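Local coordinates for transcription termination factor NusA (Planctomyces limnophilus, PDB 4MTN), which probably takes part in both termination and antitermination of transcription, binding the RNA polymerase core enzyme and the nascent RNA, at residues R154-E159 with V179-E184; E184-E189 with R234-E239; R198-E203 with T208-S213. All coordinates share one frame; numbering follows the deposited sequence.

Contact 1. Residues R154-E159 with V179-E184; sequences RAVVLE and VRRLLE
Arg154 and Leu182 meet where strand 152-162 faces helix 176-186. The arginine leaves the strand with CG between its backbone N and carbonyl carbon (chi1 59°) and then runs extended to NE, which carries the guanidinium out to the helix. Methyl CD2 of Leu182 lies over one face of that group, offset toward its rim, 3.5 Å from Arg154 NH2 and 3.8 Å from Arg154 CZ. Two residues on along the strand, Val156 CG1 touches CG of Arg181, the helix residue just before Leu182, at 4.0 Å, the side chains crossing at about a right angle; Ile112 packs against both. Only the aliphatic root of Arg181 serves this contact. Its chain bends at chi2 and chi3, and the guanidinium takes Glu184 side-on: Arg181 NE to Glu184 OE1 at 3.0 Å, from above the carboxylate plane, and Arg181 NH2 to Glu184 OE2 at 3.0 Å, nearly straight at 175°. Arg181 NH1 goes to the carbonyl of Gly110, so three bonds fix the group's rotation. Val236 and Glu239 also touch Leu182. This small patch, strand against the helix before the KH hairpin, is consistent with a junction between the S1 (OB-fold) domain and the KH part of NusA.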
ATOM      1  N   ARG A 154      15.789   5.836   7.135  1.00 41.45           N
ATOM      2  CA  ARG A 154      15.015   4.629   7.392  1.00 43.48           C
ATOM      3  C   ARG A 154      13.617   4.714   6.787  1.00 45.29           C
ATOM      4  O   ARG A 154      13.049   5.797   6.641  1.00 46.00           O
ATOM      5  CB  ARG A 154      14.929   4.351   8.894  1.00 47.43           C
ATOM      6  CG  ARG A 154      14.300   5.454   9.721  1.00 45.55           C
ATOM      7  CD  ARG A 154      14.261   5.056  11.187  1.00 45.59           C
ATOM      8  NE  ARG A 154      13.661   6.085  12.030  1.00 53.95           N
ATOM      9  CZ  ARG A 154      13.351   5.911  13.309  1.00 56.71           C
ATOM     10  NH1 ARG A 154      13.580   4.745  13.896  1.00 57.69           N
ATOM     11  NH2 ARG A 154      12.806   6.901  14.003  1.00 59.28           N
ATOM     12  N   ALA A 155      13.076   3.553   6.428  1.00 46.75           N
ATOM     13  CA  ALA A 155      11.756   3.458   5.822  1.00 43.11           C
ATOM     14  C   ALA A 155      11.221   2.037   5.964  1.00 42.59           C
ATOM     15  O   ALA A 155      11.890   1.169   6.524  1.00 43.01           O
ATOM     16  CB  ALA A 155      11.810   3.864   4.358  1.00 44.59           C
ATOM     17  N   VAL A 156      10.017   1.802   5.453  1.00 38.91           N
ATOM     18  CA  VAL A 156       9.420   0.474   5.509  1.00 41.12           C
ATOM     19  C   VAL A 156       9.553  -0.222   4.162  1.00 46.06           C
ATOM     20  O   VAL A 156       9.543   0.426   3.114  1.00 48.99           O
ATOM     21  CB  VAL A 156       7.933   0.521   5.920  1.00 40.59           C
ATOM     22  CG1 VAL A 156       7.795   1.024   7.347  1.00 44.78           C
ATOM     23  CG2 VAL A 156       7.131   1.384   4.958  1.00 30.42           C
ATOM     24  N   VAL A 157       9.694  -1.542   4.190  1.00 41.50           N
ATOM     25  CA  VAL A 157       9.820  -2.299   2.955  1.00 38.96           C
ATOM     26  C   VAL A 157       8.447  -2.445   2.322  1.00 39.00           C
ATOM     27  O   VAL A 157       7.544  -3.038   2.910  1.00 39.59           O
ATOM     28  CB  VAL A 157      10.428  -3.692   3.197  1.00 41.59           C
ATOM     29  CG1 VAL A 157      10.442  -4.495   1.906  1.00 43.78           C
ATOM     30  CG2 VAL A 157      11.830  -3.567   3.772  1.00 31.91           C
ATOM     31  N   LEU A 158       8.294  -1.895   1.120  1.00 42.63           N
ATOM     32  CA  LEU A 158       7.009  -1.917   0.434  1.00 42.75           C
ATOM     33  C   LEU A 158       6.743  -3.261  -0.229  1.00 47.39           C
ATOM     34  O   LEU A 158       5.671  -3.842  -0.066  1.00 53.01           O
ATOM     35  CB  LEU A 158       6.943  -0.800  -0.608  1.00 40.83           C
ATOM     36  CG  LEU A 158       5.583  -0.642  -1.284  1.00 40.56           C
ATOM     37  CD1 LEU A 158       4.509  -0.377  -0.244  1.00 39.94           C
ATOM     38  CD2 LEU A 158       5.618   0.470  -2.316  1.00 43.73           C
ATOM     39  N   GLU A 159       7.726  -3.753  -0.975  1.00 52.05           N
ATOM     40  CA  GLU A 159       7.606  -5.045  -1.636  1.00 57.70           C
ATOM     41  C   GLU A 159       8.978  -5.626  -1.950  1.00 51.73           C
ATOM     42  O   GLU A 159       9.968  -4.898  -2.031  1.00 45.72           O
ATOM     43  CB  GLU A 159       6.782  -4.924  -2.919  1.00 67.00           C
ATOM     44  CG  GLU A 159       7.456  -4.132  -4.024  1.00 77.71           C
ATOM     45  CD  GLU A 159       6.713  -4.234  -5.340  1.00 90.12           C
ATOM     46  OE1 GLU A 159       5.638  -4.869  -5.367  1.00 93.94           O
ATOM     47  OE2 GLU A 159       7.205  -3.682  -6.347  1.00 95.13           O
ATOM     48  N   VAL A 179       4.143   5.254   9.452  1.00 38.97           N
ATOM     49  CA  VAL A 179       3.630   5.967  10.614  1.00 41.83           C
ATOM     50  C   VAL A 179       3.300   4.993  11.738  1.00 45.36           C
ATOM     51  O   VAL A 179       3.610   5.242  12.905  1.00 45.78           O
ATOM     52  CB  VAL A 179       2.373   6.786  10.262  1.00 40.52           C
ATOM     53  CG1 VAL A 179       1.787   7.430  11.508  1.00 37.34           C
ATOM     54  CG2 VAL A 179       2.704   7.835   9.220  1.00 45.14           C
ATOM     55  N   ARG A 180       2.675   3.878  11.369  1.00 42.94           N
ATOM     56  CA  ARG A 180       2.278   2.853  12.327  1.00 41.97           C
ATOM     57  C   ARG A 180       3.482   2.311  13.091  1.00 42.01           C
ATOM     58  O   ARG A 180       3.421   2.120  14.304  1.00 46.37           O
ATOM     59  CB  ARG A 180       1.547   1.713  11.611  1.00 41.02           C
ATOM     60  CG  ARG A 180       1.036   0.622  12.532  1.00 44.99           C
ATOM     61  CD  ARG A 180       0.384  -0.505  11.746  1.00 46.65           C
ATOM     62  NE  ARG A 180      -0.906  -0.121  11.181  1.00 50.16           N
ATOM     63  CZ  ARG A 180      -2.077  -0.362  11.763  1.00 51.38           C
ATOM     64  NH1 ARG A 180      -2.120  -0.987  12.933  1.00 47.56           N
ATOM     65  NH2 ARG A 180      -3.204   0.021  11.179  1.00 53.04           N
ATOM     66  N   ARG A 181       4.578   2.076  12.377  1.00 42.11           N
ATOM     67  CA  ARG A 181       5.802   1.577  12.995  1.00 41.50           C
ATOM     68  C   ARG A 181       6.411   2.612  13.935  1.00 41.99           C
ATOM     69  O   ARG A 181       6.784   2.294  15.063  1.00 44.32           O
ATOM     70  CB  ARG A 181       6.827   1.187  11.928  1.00 39.07           C
ATOM     71  CG  ARG A 181       6.416   0.043  11.014  1.00 41.10           C
ATOM     72  CD  ARG A 181       6.409  -1.296  11.732  1.00 29.55           C
ATOM     73  NE  ARG A 181       5.113  -1.599  12.329  1.00 41.21           N
ATOM     74  CZ  ARG A 181       4.102  -2.162  11.674  1.00 42.54           C
ATOM     75  NH1 ARG A 181       4.234  -2.483  10.395  1.00 30.02           N
ATOM     76  NH2 ARG A 181       2.958  -2.405  12.300  1.00 38.73           N
ATOM     77  N   LEU A 182       6.512   3.849  13.457  1.00 40.04           N
ATOM     78  CA  LEU A 182       7.114   4.930  14.229  1.00 38.45           C
ATOM     79  C   LEU A 182       6.351   5.200  15.521  1.00 37.42           C
ATOM     80  O   LEU A 182       6.949   5.517  16.551  1.00 37.80           O
ATOM     81  CB  LEU A 182       7.188   6.206  13.390  1.00 40.69           C
ATOM     82  CG  LEU A 182       8.213   6.199  12.256  1.00 43.34           C
ATOM     83  CD1 LEU A 182       8.062   7.439  11.392  1.00 36.07           C
ATOM     84  CD2 LEU A 182       9.624   6.096  12.814  1.00 38.08           C
ATOM     85  N   LEU A 183       5.030   5.072  15.463  1.00 36.10           N
ATOM     86  CA  LEU A 183       4.199   5.244  16.648  1.00 37.23           C
ATOM     87  C   LEU A 183       4.457   4.128  17.652  1.00 40.82           C
ATOM     88  O   LEU A 183       4.470   4.360  18.863  1.00 47.55           O
ATOM     89  CB  LEU A 183       2.718   5.287  16.266  1.00 35.98           C
ATOM     90  CG  LEU A 183       2.251   6.603  15.637  1.00 35.06           C
ATOM     91  CD1 LEU A 183       0.839   6.480  15.084  1.00 30.93           C
ATOM     92  CD2 LEU A 183       2.330   7.730  16.653  1.00 36.05           C
ATOM     93  N   GLU A 184       4.670   2.919  17.143  1.00 36.83           N
ATOM     94  CA  GLU A 184       4.962   1.769  17.990  1.00 31.19           C
ATOM     95  C   GLU A 184       6.289   1.953  18.720  1.00 36.77           C
ATOM     96  O   GLU A 184       6.443   1.521  19.860  1.00 40.21           O
ATOM     97  CB  GLU A 184       4.989   0.482  17.163  1.00 31.15           C
ATOM     98  CG  GLU A 184       3.625   0.037  16.655  1.00 40.24           C
ATOM     99  CD  GLU A 184       3.714  -1.070  15.621  1.00 45.32           C
ATOM    100  OE1 GLU A 184       4.843  -1.485  15.283  1.00 43.24           O
ATOM    101  OE2 GLU A 184       2.653  -1.525  15.143  1.00 47.72           O
TER

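Contact 2. Residues E184-E189 with R234-E239; sequences ELEIPE and RNVGEE. With SO4 (sulfate ion), chain C.
Glu186, in the last turn of helix 176-186, reaches across to three residues of helix 231-239. Its CB lies 3.8 Å from Val236 CG2, the two side chains sliding past each other in opposite directions. With CG anti to the backbone N (chi1 -153°), the chain is carried on beside the other helix, and CG comes 4.1 Å from both Val236 CG2 and Asn235 CB. The bend at chi2 then brings Glu186 CD beside Asn235 CB, 3.9 Å away. At the tip the oxygens part company. Glu186 OE2 accepts a weak hydrogen bond from Asn235 ND2 at 3.4 Å, bent to 134°, with the carboxylate and amide planes 73° apart. Glu186 OE1 faces a like charge, Glu239 OE2 at 3.9 Å, which probably raises the proton affinity of one or both carboxylates, though Arg154 NH2, in a weak ion pair with Glu239 OE2, may offset this. Helix 231-239 belongs to the NusA-like KH domain, and the contact sets it against the C-terminal turn of helix 176-186, just before Ile187 leaves the helical path and sits at the N-cap position of helix 188-191. Arg232 of the same KH helix also touches Glu186 and Ile187, and pairs with Glu189. With an alanine in place of Glu186, Asn235 ND2 would probably lose its weak acceptor and a gap would be likely to open beside Asn235 CB. One residue before Asn235, Arg234 turns to a sulfate, probably from the crystallisation liquor: Arg234 NH2 donates a weak hydrogen bond to sulfate O2 at 3.2 Å.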
ATOM      1  N   GLU A 184       4.670   2.919  17.143  1.00 36.83           N
ATOM      2  CA  GLU A 184       4.962   1.769  17.990  1.00 31.19           C
ATOM      3  C   GLU A 184       6.289   1.953  18.720  1.00 36.77           C
ATOM      4  O   GLU A 184       6.443   1.521  19.860  1.00 40.21           O
ATOM      5  CB  GLU A 184       4.989   0.482  17.163  1.00 31.15           C
ATOM      6  CG  GLU A 184       3.625   0.037  16.655  1.00 40.24           C
ATOM      7  CD  GLU A 184       3.714  -1.070  15.621  1.00 45.32           C
ATOM      8  OE1 GLU A 184       4.843  -1.485  15.283  1.00 43.24           O
ATOM      9  OE2 GLU A 184       2.653  -1.525  15.143  1.00 47.72           O
ATOM     10  N   LEU A 185       7.241   2.603  18.061  1.00 33.10           N
ATOM     11  CA  LEU A 185       8.550   2.848  18.657  1.00 36.47           C
ATOM     12  C   LEU A 185       8.505   3.961  19.701  1.00 43.54           C
ATOM     13  O   LEU A 185       9.094   3.842  20.773  1.00 45.21           O
ATOM     14  CB  LEU A 185       9.575   3.198  17.577  1.00 33.81           C
ATOM     15  CG  LEU A 185      10.046   2.074  16.654  1.00 38.04           C
ATOM     16  CD1 LEU A 185      11.040   2.609  15.636  1.00 32.38           C
ATOM     17  CD2 LEU A 185      10.657   0.938  17.459  1.00 33.53           C
ATOM     18  N   GLU A 186       7.806   5.043  19.378  1.00 45.38           N
ATOM     19  CA  GLU A 186       7.813   6.233  20.222  1.00 49.30           C
ATOM     20  C   GLU A 186       6.894   6.105  21.436  1.00 46.84           C
ATOM     21  O   GLU A 186       7.219   6.591  22.520  1.00 46.28           O
ATOM     22  CB  GLU A 186       7.419   7.463  19.403  1.00 54.55           C
ATOM     23  CG  GLU A 186       7.981   8.768  19.943  1.00 61.56           C
ATOM     24  CD  GLU A 186       9.479   8.884  19.736  1.00 67.83           C
ATOM     25  OE1 GLU A 186       9.998   8.276  18.775  1.00 69.93           O
ATOM     26  OE2 GLU A 186      10.139   9.580  20.537  1.00 70.81           O
ATOM     27  N   ILE A 187       5.747   5.458  21.251  1.00 42.41           N
ATOM     28  CA  ILE A 187       4.772   5.324  22.329  1.00 41.94           C
ATOM     29  C   ILE A 187       4.860   3.959  23.005  1.00 40.29           C
ATOM     30  O   ILE A 187       4.477   2.947  22.418  1.00 41.63           O
ATOM     31  CB  ILE A 187       3.337   5.538  21.817  1.00 41.54           C
ATOM     32  CG1 ILE A 187       3.235   6.863  21.060  1.00 40.98           C
ATOM     33  CG2 ILE A 187       2.348   5.501  22.974  1.00 44.76           C
ATOM     34  CD1 ILE A 187       1.835   7.193  20.589  1.00 40.08           C
ATOM     35  N   PRO A 188       5.358   3.930  24.252  1.00 43.58           N
ATOM     36  CA  PRO A 188       5.524   2.686  25.012  1.00 47.00           C
ATOM     37  C   PRO A 188       4.218   1.920  25.211  1.00 48.06           C
ATOM     38  O   PRO A 188       4.244   0.693  25.240  1.00 46.04           O
ATOM     39  CB  PRO A 188       6.087   3.165  26.358  1.00 44.00           C
ATOM     40  CG  PRO A 188       5.769   4.618  26.423  1.00 51.84           C
ATOM     41  CD  PRO A 188       5.822   5.101  25.012  1.00 47.86           C
ATOM     42  N   GLU A 189       3.097   2.625  25.338  1.00 47.56           N
ATOM     43  CA  GLU A 189       1.806   1.963  25.501  1.00 45.70           C
ATOM     44  C   GLU A 189       1.450   1.113  24.282  1.00 43.11           C
ATOM     45  O   GLU A 189       0.761   0.101  24.403  1.00 42.24           O
ATOM     46  CB  GLU A 189       0.697   2.986  25.757  1.00 47.93           C
ATOM     47  CG  GLU A 189       0.729   3.630  27.133  1.00 54.64           C
ATOM     48  CD  GLU A 189       1.513   4.928  27.160  1.00 56.44           C
ATOM     49  OE1 GLU A 189       2.489   5.058  26.393  1.00 56.85           O
ATOM     50  OE2 GLU A 189       1.143   5.823  27.947  1.00 56.89           O
ATOM     51  N   ARG A 234       4.368  14.275  18.367  1.00 49.19           N
ATOM     52  CA  ARG A 234       5.034  15.281  17.546  1.00 51.27           C
ATOM     53  C   ARG A 234       6.416  14.815  17.099  1.00 52.17           C
ATOM     54  O   ARG A 234       6.883  15.191  16.025  1.00 58.81           O
ATOM     55  CB  ARG A 234       5.149  16.607  18.298  1.00 51.50           C
ATOM     56  CG  ARG A 234       3.844  17.379  18.407  1.00 56.82           C
ATOM     57  CD  ARG A 234       4.095  18.803  18.873  1.00 65.11           C
ATOM     58  NE  ARG A 234       5.058  18.844  19.969  1.00 70.79           N
ATOM     59  CZ  ARG A 234       4.741  18.681  21.249  1.00 76.46           C
ATOM     60  NH1 ARG A 234       3.479  18.467  21.601  1.00 75.81           N
ATOM     61  NH2 ARG A 234       5.687  18.731  22.177  1.00 79.91           N
ATOM     62  N   ASN A 235       7.068  14.002  17.927  1.00 49.31           N
ATOM     63  CA  ASN A 235       8.367  13.436  17.578  1.00 54.18           C
ATOM     64  C   ASN A 235       8.282  12.600  16.307  1.00 54.29           C
ATOM     65  O   ASN A 235       9.158  12.668  15.445  1.00 49.94           O
ATOM     66  CB  ASN A 235       8.918  12.586  18.725  1.00 60.25           C
ATOM     67  CG  ASN A 235       9.476  13.423  19.860  1.00 73.30           C
ATOM     68  OD1 ASN A 235       9.870  14.573  19.663  1.00 79.87           O
ATOM     69  ND2 ASN A 235       9.518  12.847  21.056  1.00 79.11           N
ATOM     70  N   VAL A 236       7.215  11.815  16.198  1.00 40.08           N
ATOM     71  CA  VAL A 236       6.956  11.029  15.000  1.00 40.10           C
ATOM     72  C   VAL A 236       6.700  11.960  13.819  1.00 50.72           C
ATOM     73  O   VAL A 236       7.178  11.722  12.709  1.00 49.96           O
ATOM     74  CB  VAL A 236       5.753  10.081  15.195  1.00 44.51           C
ATOM     75  CG1 VAL A 236       5.402   9.375  13.895  1.00 45.13           C
ATOM     76  CG2 VAL A 236       6.048   9.069  16.290  1.00 38.74           C
ATOM     77  N   GLY A 237       5.959  13.034  14.077  1.00 49.93           N
ATOM     78  CA  GLY A 237       5.630  14.005  13.050  1.00 48.34           C
ATOM     79  C   GLY A 237       6.838  14.740  12.504  1.00 51.30           C
ATOM     80  O   GLY A 237       6.894  15.057  11.316  1.00 57.65           O
ATOM     81  N   GLU A 238       7.809  15.014  13.371  1.00 52.77           N
ATOM     82  CA  GLU A 238       9.022  15.711  12.957  1.00 63.22           C
ATOM     83  C   GLU A 238       9.932  14.791  12.156  1.00 68.53           C
ATOM     84  O   GLU A 238      10.698  15.246  11.308  1.00 72.19           O
ATOM     85  CB  GLU A 238       9.768  16.267  14.172  1.00 71.33           C
ATOM     86  CG  GLU A 238       9.006  17.348  14.923  1.00 81.64           C
ATOM     87  CD  GLU A 238       8.606  18.510  14.033  1.00 92.80           C
ATOM     88  OE1 GLU A 238       9.391  18.876  13.132  1.00 95.34           O
ATOM     89  OE2 GLU A 238       7.500  19.057  14.233  1.00 99.07           O
ATOM     90  N   GLU A 239       9.842  13.494  12.429  1.00 71.51           N
ATOM     91  CA  GLU A 239      10.589  12.500  11.669  1.00 74.58           C
ATOM     92  C   GLU A 239      10.012  12.376  10.264  1.00 71.47           C
ATOM     93  O   GLU A 239      10.689  11.930   9.338  1.00 77.78           O
ATOM     94  CB  GLU A 239      10.566  11.144  12.379  1.00 82.52           C
ATOM     95  CG  GLU A 239      11.350  11.113  13.682  1.00 93.52           C
ATOM     96  CD  GLU A 239      11.057   9.877  14.513  1.00 99.91           C
ATOM     97  OE1 GLU A 239      10.123   9.128  14.159  1.00101.76           O
ATOM     98  OE2 GLU A 239      11.760   9.655  15.522  1.00100.80           O
TER
HETATM   99  S   SO4 C 502       8.456  19.382  23.957  0.50 77.30           S
HETATM  100  O1  SO4 C 502       7.066  19.820  23.881  0.50 75.92           O
HETATM  101  O2  SO4 C 502       8.848  18.787  22.683  0.50 73.40           O
HETATM  102  O3  SO4 C 502       9.313  20.529  24.243  0.50 78.59           O
HETATM  103  O4  SO4 C 502       8.598  18.395  25.023  0.50 76.43           O

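Contact 3. Residues R198-E203 with T208-S213; sequences RSLARE and TKVAVS
The beta hairpin of strands 195-203 and 207-214 supplies two of the three strands of the KH sheet, 195-203 at an edge and 207-214 in the middle, and its arms run antiparallel, at 177°. Ser199 with Ala211 and Ala201 with Lys209 are the hydrogen-bonded pairs; Ala211 N gives to Ser199 O at 3.0 Å, and Lys209 N to Ala201 O at 2.9 Å. At one end Arg198 and Ser199 both face Ala211 in a classic beta bulge, and Ala211 O accepts from Arg198 N and, weakly, from Ser199 N. Leu200 and Val210, a non-hydrogen-bonded pair, lie side by side pointing the same way: Leu200 CD1 is straddled by both methyls of Val210, CG1 and CG2, each at 3.6 Å. Val179 and Leu183 of helix 176-186 pack onto this face. Next to it Arg202, CG anti to the backbone N (chi1 -178°) and extended to NE, runs past Thr208, CG nearest OG1; its guanidinium goes on to the carbonyls of Arg173 and His175 and to a salt bridge with Glu243. Beyond the bulge, the Arg198 chain bends at chi2 and chi3 so that the guanidinium edge meets Ser213, whose OG lies in its plane and accepts from Arg198 NH1 at 3.2 Å, nearly straight at 170°. On the opposite face, Lys209 extends away to Glu246. The chemistry is thus divided: backbone bonds set the register, Leu200 and Val210 offer the helix an apolar surface, Arg202 and Lys209 tie the hairpin to its surroundings, and Arg198 ties its two strands together at the bulged end.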
ATOM      1  N   ARG A 198      -6.063   0.693  15.450  1.00 40.08           N
ATOM      2  CA  ARG A 198      -7.100   0.022  14.677  1.00 43.74           C
ATOM      3  C   ARG A 198      -7.126   0.427  13.204  1.00 49.98           C
ATOM      4  O   ARG A 198      -7.260  -0.420  12.321  1.00 54.97           O
ATOM      5  CB  ARG A 198      -8.466   0.284  15.310  1.00 44.33           C
ATOM      6  CG  ARG A 198      -8.540  -0.127  16.770  1.00 44.40           C
ATOM      7  CD  ARG A 198      -8.289  -1.615  16.934  1.00 44.58           C
ATOM      8  NE  ARG A 198      -9.334  -2.412  16.301  1.00 45.00           N
ATOM      9  CZ  ARG A 198     -10.491  -2.716  16.878  1.00 47.79           C
ATOM     10  NH1 ARG A 198     -10.753  -2.291  18.108  1.00 45.07           N
ATOM     11  NH2 ARG A 198     -11.388  -3.445  16.227  1.00 48.77           N
ATOM     12  N   SER A 199      -6.993   1.724  12.943  1.00 47.06           N
ATOM     13  CA  SER A 199      -7.125   2.241  11.585  1.00 45.20           C
ATOM     14  C   SER A 199      -6.215   3.436  11.341  1.00 47.43           C
ATOM     15  O   SER A 199      -5.932   4.213  12.254  1.00 45.62           O
ATOM     16  CB  SER A 199      -8.579   2.625  11.304  1.00 45.37           C
ATOM     17  OG  SER A 199      -8.740   3.086   9.974  1.00 44.97           O
ATOM     18  N   LEU A 200      -5.764   3.584  10.099  1.00 51.61           N
ATOM     19  CA  LEU A 200      -4.837   4.652   9.749  1.00 49.31           C
ATOM     20  C   LEU A 200      -5.141   5.233   8.371  1.00 49.19           C
ATOM     21  O   LEU A 200      -5.408   4.498   7.419  1.00 58.09           O
ATOM     22  CB  LEU A 200      -3.400   4.138   9.791  1.00 53.51           C
ATOM     23  CG  LEU A 200      -2.353   5.120  10.311  1.00 58.39           C
ATOM     24  CD1 LEU A 200      -2.440   5.195  11.816  1.00 64.76           C
ATOM     25  CD2 LEU A 200      -0.967   4.700   9.885  1.00 63.65           C
ATOM     26  N   ALA A 201      -5.098   6.559   8.275  1.00 40.96           N
ATOM     27  CA  ALA A 201      -5.314   7.255   7.012  1.00 38.43           C
ATOM     28  C   ALA A 201      -4.259   8.340   6.836  1.00 39.48           C
ATOM     29  O   ALA A 201      -4.149   9.243   7.663  1.00 49.36           O
ATOM     30  CB  ALA A 201      -6.705   7.852   6.967  1.00 40.18           C
ATOM     31  N   ARG A 202      -3.485   8.260   5.757  1.00 37.10           N
ATOM     32  CA  ARG A 202      -2.338   9.147   5.603  1.00 38.24           C
ATOM     33  C   ARG A 202      -2.259   9.880   4.266  1.00 42.53           C
ATOM     34  O   ARG A 202      -2.492   9.301   3.205  1.00 45.73           O
ATOM     35  CB  ARG A 202      -1.043   8.356   5.805  1.00 34.78           C
ATOM     36  CG  ARG A 202       0.208   9.211   5.707  1.00 34.54           C
ATOM     37  CD  ARG A 202       1.480   8.402   5.870  1.00 36.49           C
ATOM     38  NE  ARG A 202       2.630   9.274   6.084  1.00 36.21           N
ATOM     39  CZ  ARG A 202       3.897   8.879   6.013  1.00 40.19           C
ATOM     40  NH1 ARG A 202       4.186   7.616   5.726  1.00 42.31           N
ATOM     41  NH2 ARG A 202       4.874   9.750   6.223  1.00 38.66           N
ATOM     42  N   GLU A 203      -1.939  11.170   4.339  1.00 44.41           N
ATOM     43  CA  GLU A 203      -1.410  11.902   3.197  1.00 45.04           C
ATOM     44  C   GLU A 203       0.024  12.296   3.532  1.00 42.22           C
ATOM     45  O   GLU A 203       0.254  13.173   4.365  1.00 40.70           O
ATOM     46  CB  GLU A 203      -2.259  13.130   2.876  1.00 54.29           C
ATOM     47  CG  GLU A 203      -3.612  12.798   2.271  1.00 67.65           C
ATOM     48  CD  GLU A 203      -4.320  14.019   1.721  1.00 79.46           C
ATOM     49  OE1 GLU A 203      -3.682  15.091   1.633  1.00 82.00           O
ATOM     50  OE2 GLU A 203      -5.513  13.906   1.376  1.00 83.51           O
ATOM     51  N   THR A 208      -2.031  12.831   8.996  1.00 46.17           N
ATOM     52  CA  THR A 208      -2.375  11.437   9.259  1.00 41.95           C
ATOM     53  C   THR A 208      -3.383  11.311  10.400  1.00 41.82           C
ATOM     54  O   THR A 208      -3.149  11.811  11.501  1.00 44.05           O
ATOM     55  CB  THR A 208      -1.127  10.603   9.611  1.00 43.47           C
ATOM     56  OG1 THR A 208      -0.177  10.681   8.543  1.00 49.18           O
ATOM     57  CG2 THR A 208      -1.505   9.148   9.839  1.00 45.50           C
ATOM     58  N   LYS A 209      -4.501  10.642  10.135  1.00 41.96           N
ATOM     59  CA  LYS A 209      -5.495  10.369  11.169  1.00 40.69           C
ATOM     60  C   LYS A 209      -5.303   8.970  11.752  1.00 45.35           C
ATOM     61  O   LYS A 209      -5.252   7.985  11.016  1.00 48.36           O
ATOM     62  CB  LYS A 209      -6.915  10.516  10.615  1.00 37.04           C
ATOM     63  CG  LYS A 209      -7.359  11.954  10.386  1.00 33.85           C
ATOM     64  CD  LYS A 209      -8.794  12.010   9.876  1.00 38.10           C
ATOM     65  CE  LYS A 209      -9.262  13.443   9.672  1.00 39.14           C
ATOM     66  NZ  LYS A 209      -9.261  14.220  10.944  1.00 40.67           N
ATOM     67  N   VAL A 210      -5.201   8.892  13.076  1.00 42.82           N
ATOM     68  CA  VAL A 210      -4.959   7.626  13.762  1.00 38.01           C
ATOM     69  C   VAL A 210      -6.099   7.259  14.706  1.00 38.22           C
ATOM     70  O   VAL A 210      -6.419   8.010  15.627  1.00 43.64           O
ATOM     71  CB  VAL A 210      -3.652   7.666  14.578  1.00 39.24           C
ATOM     72  CG1 VAL A 210      -3.330   6.284  15.134  1.00 37.49           C
ATOM     73  CG2 VAL A 210      -2.505   8.194  13.730  1.00 39.27           C
ATOM     74  N   ALA A 211      -6.705   6.098  14.477  1.00 39.68           N
ATOM     75  CA  ALA A 211      -7.765   5.606  15.351  1.00 39.70           C
ATOM     76  C   ALA A 211      -7.236   4.499  16.257  1.00 40.58           C
ATOM     77  O   ALA A 211      -6.765   3.467  15.779  1.00 37.89           O
ATOM     78  CB  ALA A 211      -8.943   5.109  14.532  1.00 39.52           C
ATOM     79  N   VAL A 212      -7.321   4.718  17.566  1.00 40.89           N
ATOM     80  CA  VAL A 212      -6.770   3.782  18.542  1.00 38.89           C
ATOM     81  C   VAL A 212      -7.834   3.261  19.508  1.00 43.16           C
ATOM     82  O   VAL A 212      -8.899   3.861  19.659  1.00 45.42           O
ATOM     83  CB  VAL A 212      -5.634   4.429  19.357  1.00 38.85           C
ATOM     84  CG1 VAL A 212      -4.481   4.822  18.446  1.00 34.78           C
ATOM     85  CG2 VAL A 212      -6.151   5.639  20.123  1.00 37.13           C
ATOM     86  N   SER A 213      -7.538   2.140  20.157  1.00 45.94           N
ATOM     87  CA  SER A 213      -8.459   1.543  21.118  1.00 46.21           C
ATOM     88  C   SER A 213      -7.710   0.776  22.203  1.00 44.98           C
ATOM     89  O   SER A 213      -6.527   0.467  22.055  1.00 40.43           O
ATOM     90  CB  SER A 213      -9.445   0.611  20.411  1.00 47.29           C
ATOM     91  OG  SER A 213      -8.811  -0.592  20.016  1.00 49.18           O
TER

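In the fold
Helix 176-186 links all three contacts. Contacts 1 and 2 share Glu184 and lie 12 Å apart between centres; a weak ion pair, Arg154 NH2 to Glu239 OE2 at 3.3 Å, crosses from the S1 strand to the KH helix, while Leu182 CB packs on Val236 CG1 at 3.7 Å. Contact 3 takes another side of the same helix, 14 Å from contact 1 by centres: Val179 CG2 lies 3.5 Å from Arg202 NE, and Leu183 CD1 lies 4.0 Å from Val210 CG2. Contacts 2 and 3 do not touch, their nearest atoms being about 7 Å apart, though strand 195-203 follows helix 188-191 in the chain. A sulfate lies at Arg234 in contact 2, and another about 6 Å from the side chain of Asn235.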